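Local coordinates for protein DNMT2 (Spodoptera frugiperda, PDB 4H0N) that probably methylates cytosine 38 in the anticodon loop of tRNA(Asp), and also cytosine in DNA, using S-adenosyl-L-methionine as methyl donor, at residues Leu7-Gly12 with Leu100-Ile105; Asn51-Asn56 with Lys66-Asp71; Asn130-Lys135 with Tyr162-Arg167. The protein carries 3 engineered substitutions. All coordinates share one frame; numbering follows the deposited sequence.

Overall arrangement
From the N terminus the chain enters inner strand 4-9, and contact 1 joins its end to helix 99-105, closing a long loop. Contact 2 falls wholly within that loop and closes a short one of nine residues carrying most of helix 62-67, bringing edge strand 52-53 to that helix's end. Contact 3 opens only after contact 1 has closed; its loop holds strand 141-148, and it sets helix 127-138 against strand 161-168 toward the other edge of the same sheet. Leu7 packs on Trp68 between contacts 1 and 2, while Lys135 of contact 3 reaches the carbonyl of Ile103 in contact 1. Contacts 2 and 3 do not meet. S-adenosyl-L-homocysteine touches contacts 1 and 2.

Contact 1 (Leu7-Gly12 with Leu100-Ile105); sequences LELYSG and LYLIGI. With CA (calcium ion), chain F; SAH (S-adenosyl-L-homocysteine), chain E.
Leu9 and Tyr10 meet Leu102 where the inner strand 4-9 of the Rossmann-like methyltransferase sheet gives way to the cofactor-binding loop. Tyr10 can be followed outward from the backbone. Its CB lies 3.3 Å from O4' of S-adenosyl-L-homocysteine, the ribose ring oxygen, which sits near the plane of the phenol ring at its edge. Along one side of the ring, Tyr10 CD2 comes within 3.5 Å of SAH C4 and CE2 within 3.7 Å of SAH C5, an oblique approach, neither over the face nor at the edge. On the other side Tyr10 CE1 is next to Leu102 CD1 at the ring edge, and at the tip the phenol OH is 4.0 Å from that same methyl, which lies near the ring plane. CG stands beside the backbone N and anti to the carbonyl carbon (chi1 -47°), a setting that carries the ring between ligand and helix. Leu9 and Leu102 reach toward each other tip to tip, their CD1 methyls 3.7 Å apart; Met75 of the adjoining strand 72-75 touches both leucines, completing a buried apolar patch. With an alanine in place of Tyr10, the adenine and ribose would probably lose a neighbouring wall and the CD1 methyl of Leu102 would face a gap. Beyond the tyrosine, the loop wraps the amino-acid end of the ligand: Ser11 O approaches SAH CA, and Gly12 has a positive phi of 57° with its CA beside the carboxylate, where a side chain would collide with SAH O. Gly12 N is held by Asp34. At the far end of the helical segment, Gly104 O turns outward to a calcium ion shared with Asp107, the Gly104 O to calcium distance being 2.9 Å.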
loop_
_atom_site.group_PDB
_atom_site.type_symbol
_atom_site.label_atom_id
_atom_site.label_comp_id
_atom_site.label_asym_id
_atom_site.label_seq_id
_atom_site.Cartn_x
_atom_site.Cartn_y
_atom_site.Cartn_z
ATOM N N LEU A 7 4.821 4.906 -16.743
ATOM C CA LEU A 7 3.380 4.766 -16.741
ATOM C C LEU A 7 2.990 4.184 -15.397
ATOM O O LEU A 7 3.446 3.103 -15.019
ATOM C CB LEU A 7 2.927 3.839 -17.863
ATOM C CG LEU A 7 1.417 3.620 -17.911
ATOM C CD1 LEU A 7 0.691 4.957 -17.887
ATOM C CD2 LEU A 7 1.034 2.817 -19.146
ATOM N N GLU A 8 2.158 4.914 -14.667
ATOM C CA GLU A 8 1.770 4.515 -13.322
ATOM C C GLU A 8 0.315 4.054 -13.310
ATOM O O GLU A 8 -0.599 4.874 -13.334
ATOM C CB GLU A 8 1.971 5.692 -12.373
ATOM C CG GLU A 8 1.716 5.400 -10.915
ATOM C CD GLU A 8 1.752 6.664 -10.089
ATOM O OE1 GLU A 8 1.747 6.565 -8.840
ATOM O OE2 GLU A 8 1.783 7.762 -10.694
ATOM N N LEU A 9 0.112 2.739 -13.278
ATOM C CA LEU A 9 -1.227 2.158 -13.364
ATOM C C LEU A 9 -1.810 1.864 -11.996
ATOM O O LEU A 9 -1.089 1.454 -11.085
ATOM C CB LEU A 9 -1.186 0.862 -14.156
ATOM C CG LEU A 9 -0.619 0.963 -15.563
ATOM C CD1 LEU A 9 -0.679 -0.404 -16.221
ATOM C CD2 LEU A 9 -1.395 2.004 -16.353
ATOM N N TYR A 10 -3.123 2.040 -11.873
ATOM C CA TYR A 10 -3.798 1.948 -10.586
ATOM C C TYR A 10 -3.098 2.899 -9.619
ATOM O O TYR A 10 -2.733 2.524 -8.504
ATOM C CB TYR A 10 -3.777 0.515 -10.067
ATOM C CG TYR A 10 -4.180 -0.509 -11.104
ATOM C CD1 TYR A 10 -3.223 -1.186 -11.847
ATOM C CD2 TYR A 10 -5.517 -0.803 -11.340
ATOM C CE1 TYR A 10 -3.585 -2.129 -12.794
ATOM C CE2 TYR A 10 -5.889 -1.744 -12.280
ATOM C CZ TYR A 10 -4.916 -2.407 -13.007
ATOM O OH TYR A 10 -5.268 -3.350 -13.958
ATOM N N SER A 11 -2.925 4.137 -10.079
ATOM C CA SER A 11 -2.089 5.128 -9.416
ATOM C C SER A 11 -2.511 5.468 -7.989
ATOM O O SER A 11 -1.669 5.828 -7.168
ATOM C CB SER A 11 -2.023 6.406 -10.256
ATOM O OG SER A 11 -3.311 6.959 -10.432
ATOM N N GLY A 12 -3.806 5.360 -7.702
ATOM C CA GLY A 12 -4.339 5.685 -6.389
ATOM C C GLY A 12 -4.019 7.106 -5.967
ATOM O O GLY A 12 -4.199 8.043 -6.743
ATOM N N LEU A 100 -5.879 -9.057 -16.222
ATOM C CA LEU A 100 -5.776 -9.984 -17.342
ATOM C C LEU A 100 -5.552 -9.258 -18.667
ATOM O O LEU A 100 -4.913 -9.792 -19.574
ATOM C CB LEU A 100 -7.025 -10.861 -17.438
ATOM C CG LEU A 100 -7.062 -12.068 -16.504
ATOM C CD1 LEU A 100 -8.182 -13.010 -16.906
ATOM C CD2 LEU A 100 -5.722 -12.790 -16.499
ATOM N N TYR A 101 -6.084 -8.045 -18.772
ATOM C CA TYR A 101 -5.905 -7.232 -19.961
ATOM C C TYR A 101 -4.442 -6.848 -20.160
ATOM O O TYR A 101 -3.954 -6.811 -21.291
ATOM C CB TYR A 101 -6.762 -5.974 -19.887
ATOM C CG TYR A 101 -6.535 -5.038 -21.045
ATOM C CD1 TYR A 101 -5.822 -3.855 -20.881
ATOM C CD2 TYR A 101 -7.019 -5.348 -22.313
ATOM C CE1 TYR A 101 -5.615 -2.999 -21.942
ATOM C CE2 TYR A 101 -6.812 -4.497 -23.383
ATOM C CZ TYR A 101 -6.112 -3.323 -23.192
ATOM O OH TYR A 101 -5.908 -2.476 -24.255
ATOM N N LEU A 102 -3.749 -6.565 -19.060
ATOM C CA LEU A 102 -2.340 -6.185 -19.124
ATOM C C LEU A 102 -1.475 -7.337 -19.612
ATOM O O LEU A 102 -0.687 -7.174 -20.543
ATOM C CB LEU A 102 -1.846 -5.689 -17.766
ATOM C CG LEU A 102 -2.517 -4.410 -17.265
ATOM C CD1 LEU A 102 -1.844 -3.913 -15.998
ATOM C CD2 LEU A 102 -2.515 -3.331 -18.342
ATOM N N ILE A 103 -1.631 -8.495 -18.975
ATOM C CA ILE A 103 -0.921 -9.706 -19.370
ATOM C C ILE A 103 -1.060 -9.945 -20.866
ATOM O O ILE A 103 -0.101 -10.326 -21.543
ATOM C CB ILE A 103 -1.460 -10.933 -18.615
ATOM C CG1 ILE A 103 -1.215 -10.775 -17.110
ATOM C CG2 ILE A 103 -0.826 -12.213 -19.141
ATOM C CD1 ILE A 103 -1.807 -11.887 -16.267
ATOM N N GLY A 104 -2.261 -9.698 -21.377
ATOM C CA GLY A 104 -2.524 -9.810 -22.796
ATOM C C GLY A 104 -1.642 -8.888 -23.610
ATOM O O GLY A 104 -0.855 -9.362 -24.417
ATOM N N ILE A 105 -1.743 -7.583 -23.373
ATOM C CA ILE A 105 -1.083 -6.594 -24.217
ATOM C C ILE A 105 0.418 -6.475 -24.010
ATOM O O ILE A 105 1.036 -5.564 -24.552
ATOM C CB ILE A 105 -1.670 -5.175 -24.031
ATOM C CG1 ILE A 105 -1.482 -4.702 -22.589
ATOM C CG2 ILE A 105 -3.129 -5.126 -24.457
ATOM C CD1 ILE A 105 -1.652 -3.211 -22.418
HETATM CA CA CA F . -1.165 -10.162 -27.166
HETATM N N SAH E . -1.031 2.043 -5.263
HETATM C CA SAH E . -2.080 3.057 -5.300
HETATM C CB SAH E . -3.489 2.457 -5.379
HETATM C CG SAH E . -3.632 0.937 -5.372
HETATM S SD SAH E . -5.302 0.436 -4.866
HETATM C C SAH E . -1.955 4.058 -4.147
HETATM O O SAH E . -2.951 4.527 -3.593
HETATM O OXT SAH E . -0.856 4.435 -3.746
HETATM C "C5'" SAH E . -5.855 0.202 -6.577
HETATM C "C4'" SAH E . -6.544 1.423 -7.189
HETATM O "O4'" SAH E . -6.694 1.225 -8.582
HETATM C "C3'" SAH E . -7.939 1.690 -6.636
HETATM O "O3'" SAH E . -7.932 2.887 -5.888
HETATM C "C2'" SAH E . -8.848 1.828 -7.848
HETATM O "O2'" SAH E . -9.524 3.065 -7.846
HETATM C "C1'" SAH E . -7.919 1.760 -9.046
HETATM N N9 SAH E . -8.472 0.913 -10.123
HETATM C C8 SAH E . -9.132 -0.282 -9.982
HETATM N N7 SAH E . -9.472 -0.738 -11.210
HETATM C C5 SAH E . -9.041 0.147 -12.137
HETATM C C6 SAH E . -9.123 0.173 -13.525
HETATM N N6 SAH E . -9.725 -0.815 -14.181
HETATM N N1 SAH E . -8.576 1.232 -14.220
HETATM C C2 SAH E . -7.954 2.259 -13.537
HETATM N N3 SAH E . -7.877 2.229 -12.159
HETATM C C4 SAH E . -8.411 1.191 -11.468
#

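Contact 2 (Asn51-Asn56 with Lys66-Asp71); sequences NLLNRN and KKWNVD. With SAH (S-adenosyl-L-homocysteine), chain E.
Leu53 and Trp68 form the centre of a surface contact within the strand-helix-strand crossover that runs from edge strand 52-53 through helix 62-67 to the parallel strand 72-75. The two side chains come from opposite directions. Leu53 CD1 meets the far end of the indole six-membered ring, 3.5 Å from Trp68 CH2 and 3.6 Å from Trp68 CZ2, at a slant that is neither over the face nor at the edge. Beside it, the guanidinium of Arg55 offers NH1 to the same corner: Arg55 NH1 is 4.2 Å from Trp68 CH2, an approach close to both group planes, edge against edge rather than a cation-pi stack. Arg55 is poorly ordered, so this second touch is the less certain one.

Farther out, the indole also touches Leu7 of strand 4-9, through CZ3, and Ala31 of strand 27-33, so Trp68 packs against both strands of the sheet. Its CG stands beside the backbone N (chi1 -70°), which directs the indole from the helix end toward Leu53. Just after it, Asn69 has positive phi and closes a Schellman motif; its backbone N bonds to Lys66 O at 3.1 Å, and the chain then turns toward strand 72-75. On the other side, backbone bonds from Leu53 to Ala32 and Asp34 fasten the short strand to strand 27-33. Asn54 centres an inverse gamma turn, after which the chain bends to the ligand. There the adenine amino group N6 of S-adenosyl-L-homocysteine donates to Asn56 OD1 at 3.3 Å, although the position of OD1 is less sure. Arg55 also touches the base through its backbone, with Arg55 O 3.5 Å from SAH C2.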
loop_
_atom_site.group_PDB
_atom_site.type_symbol
_atom_site.label_atom_id
_atom_site.label_comp_id
_atom_site.label_asym_id
_atom_site.label_seq_id
_atom_site.Cartn_x
_atom_site.Cartn_y
_atom_site.Cartn_z
ATOM N N ASN A 51 0.414 14.188 -15.692
ATOM C CA ASN A 51 -0.680 13.661 -16.503
ATOM C C ASN A 51 -1.461 12.559 -15.793
ATOM O O ASN A 51 -0.974 11.436 -15.630
ATOM C CB ASN A 51 -0.144 13.132 -17.832
ATOM C CG ASN A 51 -0.516 14.011 -19.002
ATOM O OD1 ASN A 51 -1.682 14.369 -19.179
ATOM N ND2 ASN A 51 0.476 14.371 -19.811
ATOM N N LEU A 52 -2.679 12.887 -15.375
ATOM C CA LEU A 52 -3.536 11.934 -14.683
ATOM C C LEU A 52 -4.818 11.689 -15.472
ATOM O O LEU A 52 -5.564 12.623 -15.769
ATOM C CB LEU A 52 -3.849 12.435 -13.273
ATOM C CG LEU A 52 -5.020 11.814 -12.509
ATOM C CD1 LEU A 52 -4.798 10.330 -12.240
ATOM C CD2 LEU A 52 -5.231 12.578 -11.214
ATOM N N LEU A 53 -5.067 10.427 -15.806
ATOM C CA LEU A 53 -6.195 10.081 -16.662
ATOM C C LEU A 53 -7.253 9.247 -15.949
ATOM O O LEU A 53 -6.971 8.164 -15.444
ATOM C CB LEU A 53 -5.693 9.345 -17.901
ATOM C CG LEU A 53 -4.461 10.028 -18.496
ATOM C CD1 LEU A 53 -3.862 9.186 -19.593
ATOM C CD2 LEU A 53 -4.801 11.417 -19.010
ATOM N N ASN A 54 -8.473 9.770 -15.904
ATOM C CA ASN A 54 -9.615 8.994 -15.450
ATOM C C ASN A 54 -10.012 8.059 -16.587
ATOM O O ASN A 54 -10.836 8.413 -17.428
ATOM C CB ASN A 54 -10.778 9.915 -15.073
ATOM C CG ASN A 54 -11.836 9.216 -14.234
ATOM O OD1 ASN A 54 -12.167 8.054 -14.472
ATOM N ND2 ASN A 54 -12.367 9.925 -13.241
ATOM N N ARG A 55 -9.397 6.880 -16.622
ATOM C CA ARG A 55 -9.598 5.925 -17.708
ATOM C C ARG A 55 -9.449 4.488 -17.220
ATOM O O ARG A 55 -8.646 4.202 -16.334
ATOM C CB ARG A 55 -8.613 6.195 -18.852
ATOM C CG ARG A 55 -8.587 5.119 -19.933
ATOM C CD ARG A 55 -7.799 5.559 -21.162
ATOM N NE ARG A 55 -8.265 6.845 -21.678
ATOM C CZ ARG A 55 -7.481 7.891 -21.919
ATOM N NH1 ARG A 55 -6.182 7.823 -21.674
ATOM N NH2 ARG A 55 -8.006 9.011 -22.401
ATOM N N ASN A 56 -10.245 3.591 -17.794
ATOM C CA ASN A 56 -10.087 2.166 -17.552
ATOM C C ASN A 56 -8.776 1.625 -18.117
ATOM O O ASN A 56 -8.371 1.977 -19.226
ATOM C CB ASN A 56 -11.255 1.397 -18.162
ATOM C CG ASN A 56 -11.771 0.306 -17.247
ATOM O OD1 ASN A 56 -11.162 -0.759 -17.127
ATOM N ND2 ASN A 56 -12.902 0.568 -16.589
ATOM N N LYS A 66 2.551 3.514 -26.629
ATOM C CA LYS A 66 3.756 3.679 -27.440
ATOM C C LYS A 66 4.026 5.145 -27.765
ATOM O O LYS A 66 5.176 5.576 -27.808
ATOM C CB LYS A 66 3.654 2.873 -28.738
ATOM C CG LYS A 66 5.002 2.511 -29.341
ATOM C CD LYS A 66 4.890 2.134 -30.813
ATOM C CE LYS A 66 4.819 3.374 -31.702
ATOM N NZ LYS A 66 4.948 3.053 -33.152
ATOM N N LYS A 67 2.967 5.912 -27.995
ATOM C CA LYS A 67 3.124 7.323 -28.328
ATOM C C LYS A 67 3.611 8.120 -27.117
ATOM O O LYS A 67 4.314 9.120 -27.263
ATOM C CB LYS A 67 1.820 7.900 -28.893
ATOM C CG LYS A 67 0.952 8.647 -27.895
ATOM C CD LYS A 67 -0.505 8.582 -28.308
ATOM C CE LYS A 67 -1.198 9.915 -28.127
ATOM N NZ LYS A 67 -2.011 10.213 -29.330
ATOM N N TRP A 68 3.251 7.657 -25.921
ATOM C CA TRP A 68 3.682 8.300 -24.684
ATOM C C TRP A 68 5.156 8.058 -24.427
ATOM O O TRP A 68 5.773 8.751 -23.618
ATOM C CB TRP A 68 2.884 7.770 -23.503
ATOM C CG TRP A 68 1.473 8.198 -23.507
ATOM C CD1 TRP A 68 0.923 9.210 -24.233
ATOM C CD2 TRP A 68 0.406 7.620 -22.746
ATOM N NE1 TRP A 68 -0.424 9.302 -23.972
ATOM C CE2 TRP A 68 -0.762 8.340 -23.065
ATOM C CE3 TRP A 68 0.333 6.565 -21.835
ATOM C CZ2 TRP A 68 -1.996 8.031 -22.494
ATOM C CZ3 TRP A 68 -0.893 6.265 -21.272
ATOM C CH2 TRP A 68 -2.040 6.995 -21.603
ATOM N N ASN A 69 5.698 7.055 -25.112
ATOM C CA ASN A 69 7.110 6.709 -25.036
ATOM C C ASN A 69 7.531 6.198 -23.660
ATOM O O ASN A 69 8.681 6.369 -23.256
ATOM C CB ASN A 69 7.985 7.893 -25.471
ATOM C CG ASN A 69 9.345 7.460 -25.982
ATOM O OD1 ASN A 69 9.464 6.465 -26.698
ATOM N ND2 ASN A 69 10.382 8.202 -25.611
ATOM N N VAL A 70 6.604 5.565 -22.945
ATOM C CA VAL A 70 6.930 4.970 -21.653
ATOM C C VAL A 70 7.887 3.792 -21.830
ATOM O O VAL A 70 7.827 3.077 -22.833
ATOM C CB VAL A 70 5.660 4.544 -20.853
ATOM C CG1 VAL A 70 4.435 5.283 -21.358
ATOM C CG2 VAL A 70 5.439 3.035 -20.911
ATOM N N ASP A 71 8.788 3.616 -20.867
ATOM C CA ASP A 71 9.727 2.500 -20.879
ATOM C C ASP A 71 9.603 1.737 -19.576
ATOM O O ASP A 71 10.189 0.666 -19.409
ATOM C CB ASP A 71 11.168 2.995 -21.053
ATOM C CG ASP A 71 11.651 3.839 -19.877
ATOM O OD1 ASP A 71 10.866 4.658 -19.360
ATOM O OD2 ASP A 71 12.822 3.686 -19.468
HETATM N N SAH E . -1.031 2.043 -5.263
HETATM C CA SAH E . -2.080 3.057 -5.300
HETATM C CB SAH E . -3.489 2.457 -5.379
HETATM C CG SAH E . -3.632 0.937 -5.372
HETATM S SD SAH E . -5.302 0.436 -4.866
HETATM C C SAH E . -1.955 4.058 -4.147
HETATM O O SAH E . -2.951 4.527 -3.593
HETATM O OXT SAH E . -0.856 4.435 -3.746
HETATM C "C5'" SAH E . -5.855 0.202 -6.577
HETATM C "C4'" SAH E . -6.544 1.423 -7.189
HETATM O "O4'" SAH E . -6.694 1.225 -8.582
HETATM C "C3'" SAH E . -7.939 1.690 -6.636
HETATM O "O3'" SAH E . -7.932 2.887 -5.888
HETATM C "C2'" SAH E . -8.848 1.828 -7.848
HETATM O "O2'" SAH E . -9.524 3.065 -7.846
HETATM C "C1'" SAH E . -7.919 1.760 -9.046
HETATM N N9 SAH E . -8.472 0.913 -10.123
HETATM C C8 SAH E . -9.132 -0.282 -9.982
HETATM N N7 SAH E . -9.472 -0.738 -11.210
HETATM C C5 SAH E . -9.041 0.147 -12.137
HETATM C C6 SAH E . -9.123 0.173 -13.525
HETATM N N6 SAH E . -9.725 -0.815 -14.181
HETATM N N1 SAH E . -8.576 1.232 -14.220
HETATM C C2 SAH E . -7.954 2.259 -13.537
HETATM N N3 SAH E . -7.877 2.229 -12.159
HETATM C C4 SAH E . -8.411 1.191 -11.468
#

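Contact 3 (Asn130-Lys135 with Tyr162-Arg167); sequences NLFIDK and YYCTAR
Phe132 CG (chi1 163°) and Cys164 SG both stand anti to their backbone N, and the ring and the thiol extend toward each other between helix and strand. The sulfur arrives at the rim of the ring: Cys164 SG lies 3.8 Å from Phe132 CE2; seen from the ring centroid it is 82° off the normal, a sulfur-aromatic contact made at the edge. Ile133 starts off to one side of the strand, but its CG1 branch bends round so that CD1 comes 4.2 Å from Cys164 SG and 4.1 Å from Tyr162 OH. That hydroxyl is hydrogen-bonded to Glu145 of strand 141-148, while Phe123 meets the Tyr162 ring edge-to-face, so the tyrosine is held at its tip and on its ring. Met117 of strand 114-119 touches both Phe132 and Tyr162, widening the apolar layer under the helix. Helix 127-138 crosses from strand 114-119 to the parallel strand 141-148 and runs back against both, so it points the same way as the reversed strand 161-168 (20°), the segment axes passing 11.2 Å apart. The reversed seventh strand between the fifth and sixth is the hallmark of the class I methyltransferase fold, and here helix 127-138 covers it.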
loop_
_atom_site.group_PDB
_atom_site.type_symbol
_atom_site.label_atom_id
_atom_site.label_comp_id
_atom_site.label_asym_id
_atom_site.label_seq_id
_atom_site.Cartn_x
_atom_site.Cartn_y
_atom_site.Cartn_z
ATOM N N ASN A 130 0.868 -17.294 -12.097
ATOM C CA ASN A 130 1.507 -18.263 -12.981
ATOM C C ASN A 130 1.424 -17.845 -14.444
ATOM O O ASN A 130 2.370 -18.030 -15.205
ATOM C CB ASN A 130 0.917 -19.658 -12.790
ATOM C CG ASN A 130 1.249 -20.249 -11.432
ATOM O OD1 ASN A 130 2.111 -19.740 -10.713
ATOM N ND2 ASN A 130 0.572 -21.333 -11.079
ATOM N N LEU A 131 0.290 -17.271 -14.828
ATOM C CA LEU A 131 0.101 -16.794 -16.187
ATOM C C LEU A 131 0.959 -15.573 -16.424
ATOM O O LEU A 131 1.599 -15.446 -17.466
ATOM C CB LEU A 131 -1.355 -16.416 -16.427
ATOM C CG LEU A 131 -1.691 -16.178 -17.897
ATOM C CD1 LEU A 131 -1.698 -17.509 -18.632
ATOM C CD2 LEU A 131 -3.020 -15.464 -18.047
ATOM N N PHE A 132 0.961 -14.672 -15.449
ATOM C CA PHE A 132 1.679 -13.413 -15.572
ATOM C C PHE A 132 3.179 -13.615 -15.743
ATOM O O PHE A 132 3.810 -12.962 -16.569
ATOM C CB PHE A 132 1.404 -12.523 -14.366
ATOM C CG PHE A 132 2.381 -11.406 -14.218
ATOM C CD1 PHE A 132 2.333 -10.309 -15.063
ATOM C CD2 PHE A 132 3.360 -11.453 -13.238
ATOM C CE1 PHE A 132 3.241 -9.277 -14.931
ATOM C CE2 PHE A 132 4.271 -10.428 -13.102
ATOM C CZ PHE A 132 4.213 -9.338 -13.946
ATOM N N ILE A 133 3.745 -14.519 -14.954
ATOM C CA ILE A 133 5.161 -14.844 -15.050
ATOM C C ILE A 133 5.447 -15.484 -16.400
ATOM O O ILE A 133 6.466 -15.212 -17.041
ATOM C CB ILE A 133 5.582 -15.819 -13.925
ATOM C CG1 ILE A 133 5.561 -15.109 -12.566
ATOM C CG2 ILE A 133 6.947 -16.440 -14.211
ATOM C CD1 ILE A 133 6.273 -13.763 -12.545
ATOM N N ASP A 134 4.520 -16.335 -16.822
ATOM C CA ASP A 134 4.617 -17.039 -18.090
ATOM C C ASP A 134 4.648 -16.072 -19.270
ATOM O O ASP A 134 5.313 -16.327 -20.272
ATOM C CB ASP A 134 3.433 -17.983 -18.239
ATOM C CG ASP A 134 3.517 -18.817 -19.485
ATOM O OD1 ASP A 134 4.045 -19.947 -19.393
ATOM O OD2 ASP A 134 3.062 -18.344 -20.551
ATOM N N LYS A 135 3.921 -14.966 -19.149
ATOM C CA LYS A 135 3.904 -13.966 -20.204
ATOM C C LYS A 135 5.210 -13.181 -20.210
ATOM O O LYS A 135 5.657 -12.723 -21.258
ATOM C CB LYS A 135 2.712 -13.016 -20.057
ATOM C CG LYS A 135 2.425 -12.201 -21.313
ATOM C CD LYS A 135 2.131 -13.135 -22.479
ATOM C CE LYS A 135 2.246 -12.445 -23.831
ATOM N NZ LYS A 135 1.135 -11.494 -24.096
ATOM N N TYR A 162 3.259 -8.940 -2.040
ATOM C CA TYR A 162 3.981 -9.576 -3.129
ATOM C C TYR A 162 4.573 -8.501 -4.023
ATOM O O TYR A 162 3.932 -7.483 -4.282
ATOM C CB TYR A 162 3.029 -10.453 -3.941
ATOM C CG TYR A 162 3.587 -10.923 -5.264
ATOM C CD1 TYR A 162 4.265 -12.132 -5.366
ATOM C CD2 TYR A 162 3.430 -10.161 -6.419
ATOM C CE1 TYR A 162 4.771 -12.567 -6.580
ATOM C CE2 TYR A 162 3.935 -10.583 -7.628
ATOM C CZ TYR A 162 4.599 -11.786 -7.707
ATOM O OH TYR A 162 5.099 -12.199 -8.919
ATOM N N TYR A 163 5.789 -8.735 -4.507
ATOM C CA TYR A 163 6.403 -7.834 -5.477
ATOM C C TYR A 163 7.078 -8.595 -6.600
ATOM O O TYR A 163 7.619 -9.680 -6.398
ATOM C CB TYR A 163 7.432 -6.925 -4.816
ATOM C CG TYR A 163 6.853 -6.002 -3.779
ATOM C CD1 TYR A 163 6.325 -4.768 -4.139
ATOM C CD2 TYR A 163 6.835 -6.360 -2.435
ATOM C CE1 TYR A 163 5.802 -3.914 -3.188
ATOM C CE2 TYR A 163 6.307 -5.515 -1.478
ATOM C CZ TYR A 163 5.796 -4.294 -1.861
ATOM O OH TYR A 163 5.273 -3.445 -0.917
ATOM N N CYS A 164 7.048 -8.005 -7.787
ATOM C CA CYS A 164 7.774 -8.544 -8.919
ATOM C C CYS A 164 8.515 -7.423 -9.638
ATOM O O CYS A 164 7.902 -6.461 -10.104
ATOM C CB CYS A 164 6.813 -9.249 -9.877
ATOM S SG CYS A 164 7.632 -9.967 -11.317
ATOM N N THR A 165 9.836 -7.533 -9.700
ATOM C CA THR A 165 10.633 -6.614 -10.503
ATOM C C THR A 165 11.000 -7.308 -11.809
ATOM O O THR A 165 11.852 -8.192 -11.831
ATOM C CB THR A 165 11.901 -6.146 -9.763
ATOM O OG1 THR A 165 12.555 -7.273 -9.168
ATOM C CG2 THR A 165 11.544 -5.151 -8.670
ATOM N N ALA A 166 10.328 -6.923 -12.890
ATOM C CA ALA A 166 10.520 -7.559 -14.189
ATOM C C ALA A 166 11.278 -6.628 -15.118
ATOM O O ALA A 166 11.084 -5.413 -15.091
ATOM C CB ALA A 166 9.190 -7.951 -14.794
ATOM N N ARG A 167 12.128 -7.209 -15.951
ATOM C CA ARG A 167 13.118 -6.445 -16.684
ATOM C C ARG A 167 13.474 -7.150 -17.999
ATOM O O ARG A 167 13.488 -8.382 -18.065
ATOM C CB ARG A 167 14.353 -6.325 -15.805
ATOM C CG ARG A 167 15.306 -5.242 -16.177
ATOM C CD ARG A 167 16.544 -5.371 -15.323
ATOM N NE ARG A 167 17.752 -5.055 -16.078
ATOM C CZ ARG A 167 18.511 -3.993 -15.854
ATOM N NH1 ARG A 167 18.198 -3.144 -14.882
ATOM N NH2 ARG A 167 19.589 -3.787 -16.594
#